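Local structure of lysin (Bacillus phage PBC5, 6ILU) at residues Trp69-Asn72 with Lys73-Thr76; Trp129-Glu132 with Glu133-Thr136. The protein probably binds the bacterial cell wall through tandem SH3b-type modules, as the cell-wall-binding domain of a phage endolysin. All coordinates share one frame; numbering follows the deposited sequence.

Interaction 1 (Trp69-Asn72 with Lys73-Thr76); sequences WAYN and KHFT
Between Y71 and F75 the chain makes one 3-10 turn linking two strands, held by two successive i to i+3 bonds: H74 N to Y71 O at 3.1 Å and F75 N to N72 O at 3.0 Å. Their N-H...O angles, 165° and 157°, are close to straight. The turn gathers Y71, K73 and H74 into one cluster. Y71 and K73 run alongside each other, pointing the same way, with Y71 CB 3.9 Å from K73 CG. K73 CG is wedged between its own N and C (chi1 65°), and from there the extended chain brings CE against the start of the Y71 ring. K73 NZ then lies over that ring, 5.2 Å from its centroid, at most a weak cation-pi attraction. The same K73 CG covers the rim of one H74 face, while H74 CD2 sits 3.9 Å from Y71 CB. The F75 ring reaches back toward A70: its CE2 meets A70 CB at 3.6 Å, and the Y71 carbonyl oxygen lies in the plane of the F75 ring, at the edge, 3.3 Å from CD2. The turn thus joins strand 69-71, paired with strand 60-62, to strand 75-84, paired with strand 13-17; A70 also packs on L27 and F75 on V25, both of strand 25-29.

Interaction 2 (Trp129-Glu132 with Glu133-Thr136); sequences WIKE and EHVT. With SO4 (sulfate ion), chain C.
K131 and H134 converge on one sulfate ion, their side chains carried by a 3-10 turn in which H134 N bonds K131 O (3.0 Å) and V135 N bonds E132 O (3.2 Å). K131 has CG anti to its carbonyl carbon (chi1 -71°) and runs extended, which takes NZ to sulfate O1 at 2.7 Å and, more weakly, to O3. H134 meets the ion at its ring edge: NE2 donates in plane to sulfate O3 over 2.9 Å, almost straight at 179°. Y86 OH bonds the other ring nitrogen, ND1, so both nitrogens are engaged and the ring's rotation is set. With chi1 at 69°, E133 folds back over its own backbone, and CG lies 3.8 Å above the plane of the H134 ring, over its centre. On the inner side, I130 CG2 touches V135 CG1 at 3.9 Å, the side chains crossing at about a right angle, while E132 turns to a salt bridge with R117. Y95 OH and N93 ND2 also hydrogen-bond the sulfate. The ion probably comes from the crystallisation liquor, but this convergence is consistent with a small site able to hold an anion, whose charge would probably stabilise that of K131.

Interaction 1 closes before interaction 2 opens along the chain, and the two lie on opposite sides of the molecule's centre, with centres 26 Å apart and nearest atoms about 11 Å apart. Each is a strand, 3-10 turn, strand element, leading from strand 69-71 into 75-84 and from strand 129-131 into 135-138. The two outgoing strands are antiparallel neighbours in one sheet, so the turns are joined through it without touching. This recurrence of the same turn, with histidine at H74 and H134, is consistent with two SH3b-like modules in tandem. K131 stands where Y71 does and E133 where K73 does, so the matching turns present different side chains.

Interaction 1 (Trp69-Asn72 with Lys73-Thr76)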
loop_
_atom_site.group_PDB
_atom_site.type_symbol
_atom_site.label_atom_id
_atom_site.label_comp_id
_atom_site.label_asym_id
_atom_site.label_seq_id
_atom_site.Cartn_x
_atom_site.Cartn_y
_atom_site.Cartn_z
ATOM N N TRP A 69 -11.423 3.744 5.516
ATOM C CA TRP A 69 -10.109 3.711 6.190
ATOM C C TRP A 69 -10.161 2.970 7.518
ATOM O O TRP A 69 -11.148 3.064 8.257
ATOM C CB TRP A 69 -9.605 5.143 6.475
ATOM C CG TRP A 69 -9.224 5.895 5.234
ATOM C CD1 TRP A 69 -9.990 6.780 4.574
ATOM C CD2 TRP A 69 -7.985 5.804 4.527
ATOM N NE1 TRP A 69 -9.305 7.291 3.467
ATOM C CE2 TRP A 69 -8.060 6.688 3.444
ATOM C CE3 TRP A 69 -6.802 5.081 4.750
ATOM C CZ2 TRP A 69 -6.983 6.877 2.545
ATOM C CZ3 TRP A 69 -5.743 5.237 3.873
ATOM C CH2 TRP A 69 -5.837 6.117 2.767
ATOM N N ALA A 70 -9.070 2.257 7.823
ATOM C CA ALA A 70 -8.995 1.512 9.073
ATOM C C ALA A 70 -7.554 1.555 9.582
ATOM O O ALA A 70 -6.616 1.667 8.797
ATOM C CB ALA A 70 -9.438 0.063 8.885
ATOM N N TYR A 71 -7.369 1.428 10.885
ATOM C CA TYR A 71 -5.984 1.451 11.387
ATOM C C TYR A 71 -5.223 0.165 11.060
ATOM O O TYR A 71 -5.733 -0.939 11.311
ATOM C CB TYR A 71 -5.971 1.682 12.902
ATOM C CG TYR A 71 -6.369 3.070 13.312
ATOM C CD1 TYR A 71 -5.515 4.144 13.103
ATOM C CD2 TYR A 71 -7.599 3.318 13.912
ATOM C CE1 TYR A 71 -5.874 5.446 13.486
ATOM C CE2 TYR A 71 -7.950 4.611 14.295
ATOM C CZ TYR A 71 -7.082 5.662 14.088
ATOM O OH TYR A 71 -7.427 6.924 14.516
ATOM N N ASN A 72 -3.981 0.314 10.551
ATOM C CA ASN A 72 -3.138 -0.853 10.272
ATOM C C ASN A 72 -3.025 -1.781 11.456
ATOM O O ASN A 72 -2.921 -2.990 11.275
ATOM C CB ASN A 72 -1.704 -0.453 9.869
ATOM C CG ASN A 72 -1.662 0.344 8.578
ATOM O OD1 ASN A 72 -2.600 1.089 8.260
ATOM N ND2 ASN A 72 -0.577 0.181 7.819
ATOM N N LYS A 73 -2.996 -1.214 12.667
ATOM C CA LYS A 73 -2.706 -2.003 13.865
ATOM C C LYS A 73 -3.802 -3.059 14.145
ATOM O O LYS A 73 -3.556 -3.990 14.919
ATOM C CB LYS A 73 -2.540 -1.071 15.088
ATOM C CG LYS A 73 -3.789 -0.332 15.472
ATOM C CD LYS A 73 -3.512 0.702 16.546
ATOM C CE LYS A 73 -4.772 1.523 16.795
ATOM N NZ LYS A 73 -4.666 2.408 18.005
ATOM N N HIS A 74 -4.953 -2.936 13.486
ATOM C CA HIS A 74 -6.035 -3.894 13.704
ATOM C C HIS A 74 -5.949 -5.062 12.731
ATOM O O HIS A 74 -6.828 -5.902 12.737
ATOM C CB HIS A 74 -7.417 -3.201 13.564
ATOM C CG HIS A 74 -7.663 -2.146 14.601
ATOM N ND1 HIS A 74 -7.206 -2.248 15.901
ATOM C CD2 HIS A 74 -8.294 -0.952 14.519
ATOM C CE1 HIS A 74 -7.569 -1.175 16.582
ATOM N NE2 HIS A 74 -8.225 -0.367 15.762
ATOM N N PHE A 75 -4.914 -5.087 11.874
ATOM C CA PHE A 75 -4.788 -6.142 10.842
ATOM C C PHE A 75 -3.412 -6.764 10.773
ATOM O O PHE A 75 -2.448 -6.143 11.208
ATOM C CB PHE A 75 -5.091 -5.576 9.425
ATOM C CG PHE A 75 -6.466 -4.967 9.298
ATOM C CD1 PHE A 75 -7.518 -5.731 8.838
ATOM C CD2 PHE A 75 -6.703 -3.671 9.725
ATOM C CE1 PHE A 75 -8.815 -5.194 8.747
ATOM C CE2 PHE A 75 -7.974 -3.135 9.689
ATOM C CZ PHE A 75 -9.036 -3.892 9.166
ATOM N N THR A 76 -3.316 -7.992 10.250
ATOM C CA THR A 76 -2.036 -8.470 9.722
ATOM C C THR A 76 -2.112 -8.218 8.215
ATOM O O THR A 76 -3.143 -8.516 7.566
ATOM C CB THR A 76 -1.760 -9.948 10.041
ATOM O OG1 THR A 76 -2.863 -10.736 9.617
ATOM C CG2 THR A 76 -1.630 -10.142 11.533
#

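Interaction 2 (Trp129-Glu132 with Glu133-Thr136)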
loop_
_atom_site.group_PDB
_atom_site.type_symbol
_atom_site.label_atom_id
_atom_site.label_comp_id
_atom_site.label_asym_id
_atom_site.label_seq_id
_atom_site.Cartn_x
_atom_site.Cartn_y
_atom_site.Cartn_z
ATOM N N TRP A 129 8.727 7.080 -6.059
ATOM C CA TRP A 129 7.700 6.596 -7.015
ATOM C C TRP A 129 8.380 6.098 -8.285
ATOM O O TRP A 129 9.141 6.845 -8.927
ATOM C CB TRP A 129 6.722 7.701 -7.352
ATOM C CG TRP A 129 5.946 8.129 -6.149
ATOM C CD1 TRP A 129 6.366 8.990 -5.139
ATOM C CD2 TRP A 129 4.595 7.767 -5.839
ATOM N NE1 TRP A 129 5.346 9.151 -4.210
ATOM C CE2 TRP A 129 4.247 8.434 -4.638
ATOM C CE3 TRP A 129 3.643 6.942 -6.466
ATOM C CZ2 TRP A 129 2.982 8.297 -4.048
ATOM C CZ3 TRP A 129 2.374 6.799 -5.866
ATOM C CH2 TRP A 129 2.065 7.485 -4.674
ATOM N N ILE A 130 8.086 4.853 -8.644
ATOM C CA ILE A 130 8.653 4.188 -9.854
ATOM C C ILE A 130 7.559 3.870 -10.859
ATOM O O ILE A 130 6.464 3.447 -10.488
ATOM C CB ILE A 130 9.370 2.875 -9.425
ATOM C CG1 ILE A 130 10.530 3.231 -8.478
ATOM C CG2 ILE A 130 9.828 2.018 -10.666
ATOM C CD1 ILE A 130 11.369 2.023 -7.926
ATOM N N LYS A 131 7.851 4.023 -12.137
ATOM C CA LYS A 131 6.880 3.648 -13.155
ATOM C C LYS A 131 6.607 2.156 -13.074
ATOM O O LYS A 131 7.562 1.347 -13.016
ATOM C CB LYS A 131 7.408 3.957 -14.554
ATOM C CG LYS A 131 7.481 5.434 -14.868
ATOM C CD LYS A 131 8.030 5.679 -16.267
ATOM C CE LYS A 131 8.409 7.141 -16.476
ATOM N NZ LYS A 131 9.090 7.276 -17.796
ATOM N N GLU A 132 5.337 1.773 -13.132
ATOM C CA GLU A 132 5.024 0.354 -12.946
ATOM C C GLU A 132 5.573 -0.504 -14.075
ATOM O O GLU A 132 5.739 -1.716 -13.884
ATOM C CB GLU A 132 3.511 0.131 -12.829
ATOM C CG GLU A 132 2.977 0.766 -11.513
ATOM C CD GLU A 132 1.548 0.396 -11.155
ATOM O OE1 GLU A 132 0.900 -0.389 -11.889
ATOM O OE2 GLU A 132 1.085 0.926 -10.113
ATOM N N GLU A 133 5.839 0.098 -15.245
ATOM C CA GLU A 133 6.379 -0.673 -16.368
ATOM C C GLU A 133 7.748 -1.278 -16.022
ATOM O O GLU A 133 8.171 -2.227 -16.684
ATOM C CB GLU A 133 6.488 0.182 -17.640
ATOM C CG GLU A 133 7.522 1.235 -17.573
ATOM C CD GLU A 133 7.405 2.243 -18.698
ATOM O OE1 GLU A 133 8.280 2.240 -19.576
ATOM O OE2 GLU A 133 6.436 3.032 -18.698
ATOM N N HIS A 134 8.443 -0.730 -15.031
ATOM C CA HIS A 134 9.790 -1.216 -14.734
ATOM C C HIS A 134 9.846 -2.272 -13.629
ATOM O O HIS A 134 10.920 -2.805 -13.333
ATOM C CB HIS A 134 10.690 -0.050 -14.329
ATOM C CG HIS A 134 10.913 0.945 -15.429
ATOM N ND1 HIS A 134 11.317 0.574 -16.692
ATOM C CD2 HIS A 134 10.832 2.299 -15.436
ATOM C CE1 HIS A 134 11.435 1.655 -17.450
ATOM N NE2 HIS A 134 11.174 2.715 -16.700
ATOM N N VAL A 135 8.709 -2.556 -13.017
ATOM C CA VAL A 135 8.695 -3.470 -11.873
ATOM C C VAL A 135 7.575 -4.481 -11.964
ATOM O O VAL A 135 6.612 -4.286 -12.698
ATOM C CB VAL A 135 8.511 -2.680 -10.543
ATOM C CG1 VAL A 135 9.774 -1.825 -10.242
ATOM C CG2 VAL A 135 7.208 -1.844 -10.570
ATOM N N THR A 136 7.698 -5.582 -11.220
ATOM C CA THR A 136 6.565 -6.442 -10.946
ATOM C C THR A 136 6.002 -6.087 -9.565
ATOM O O THR A 136 6.755 -5.702 -8.653
ATOM C CB THR A 136 6.932 -7.926 -10.977
ATOM O OG1 THR A 136 8.060 -8.194 -10.118
ATOM C CG2 THR A 136 7.321 -8.376 -12.446
HETATM S S SO4 C . 11.958 6.251 -16.499
HETATM O O1 SO4 C . 11.521 7.612 -16.754
HETATM O O2 SO4 C . 11.598 5.778 -15.169
HETATM O O3 SO4 C . 11.291 5.449 -17.545
HETATM O O4 SO4 C . 13.401 6.196 -16.646
#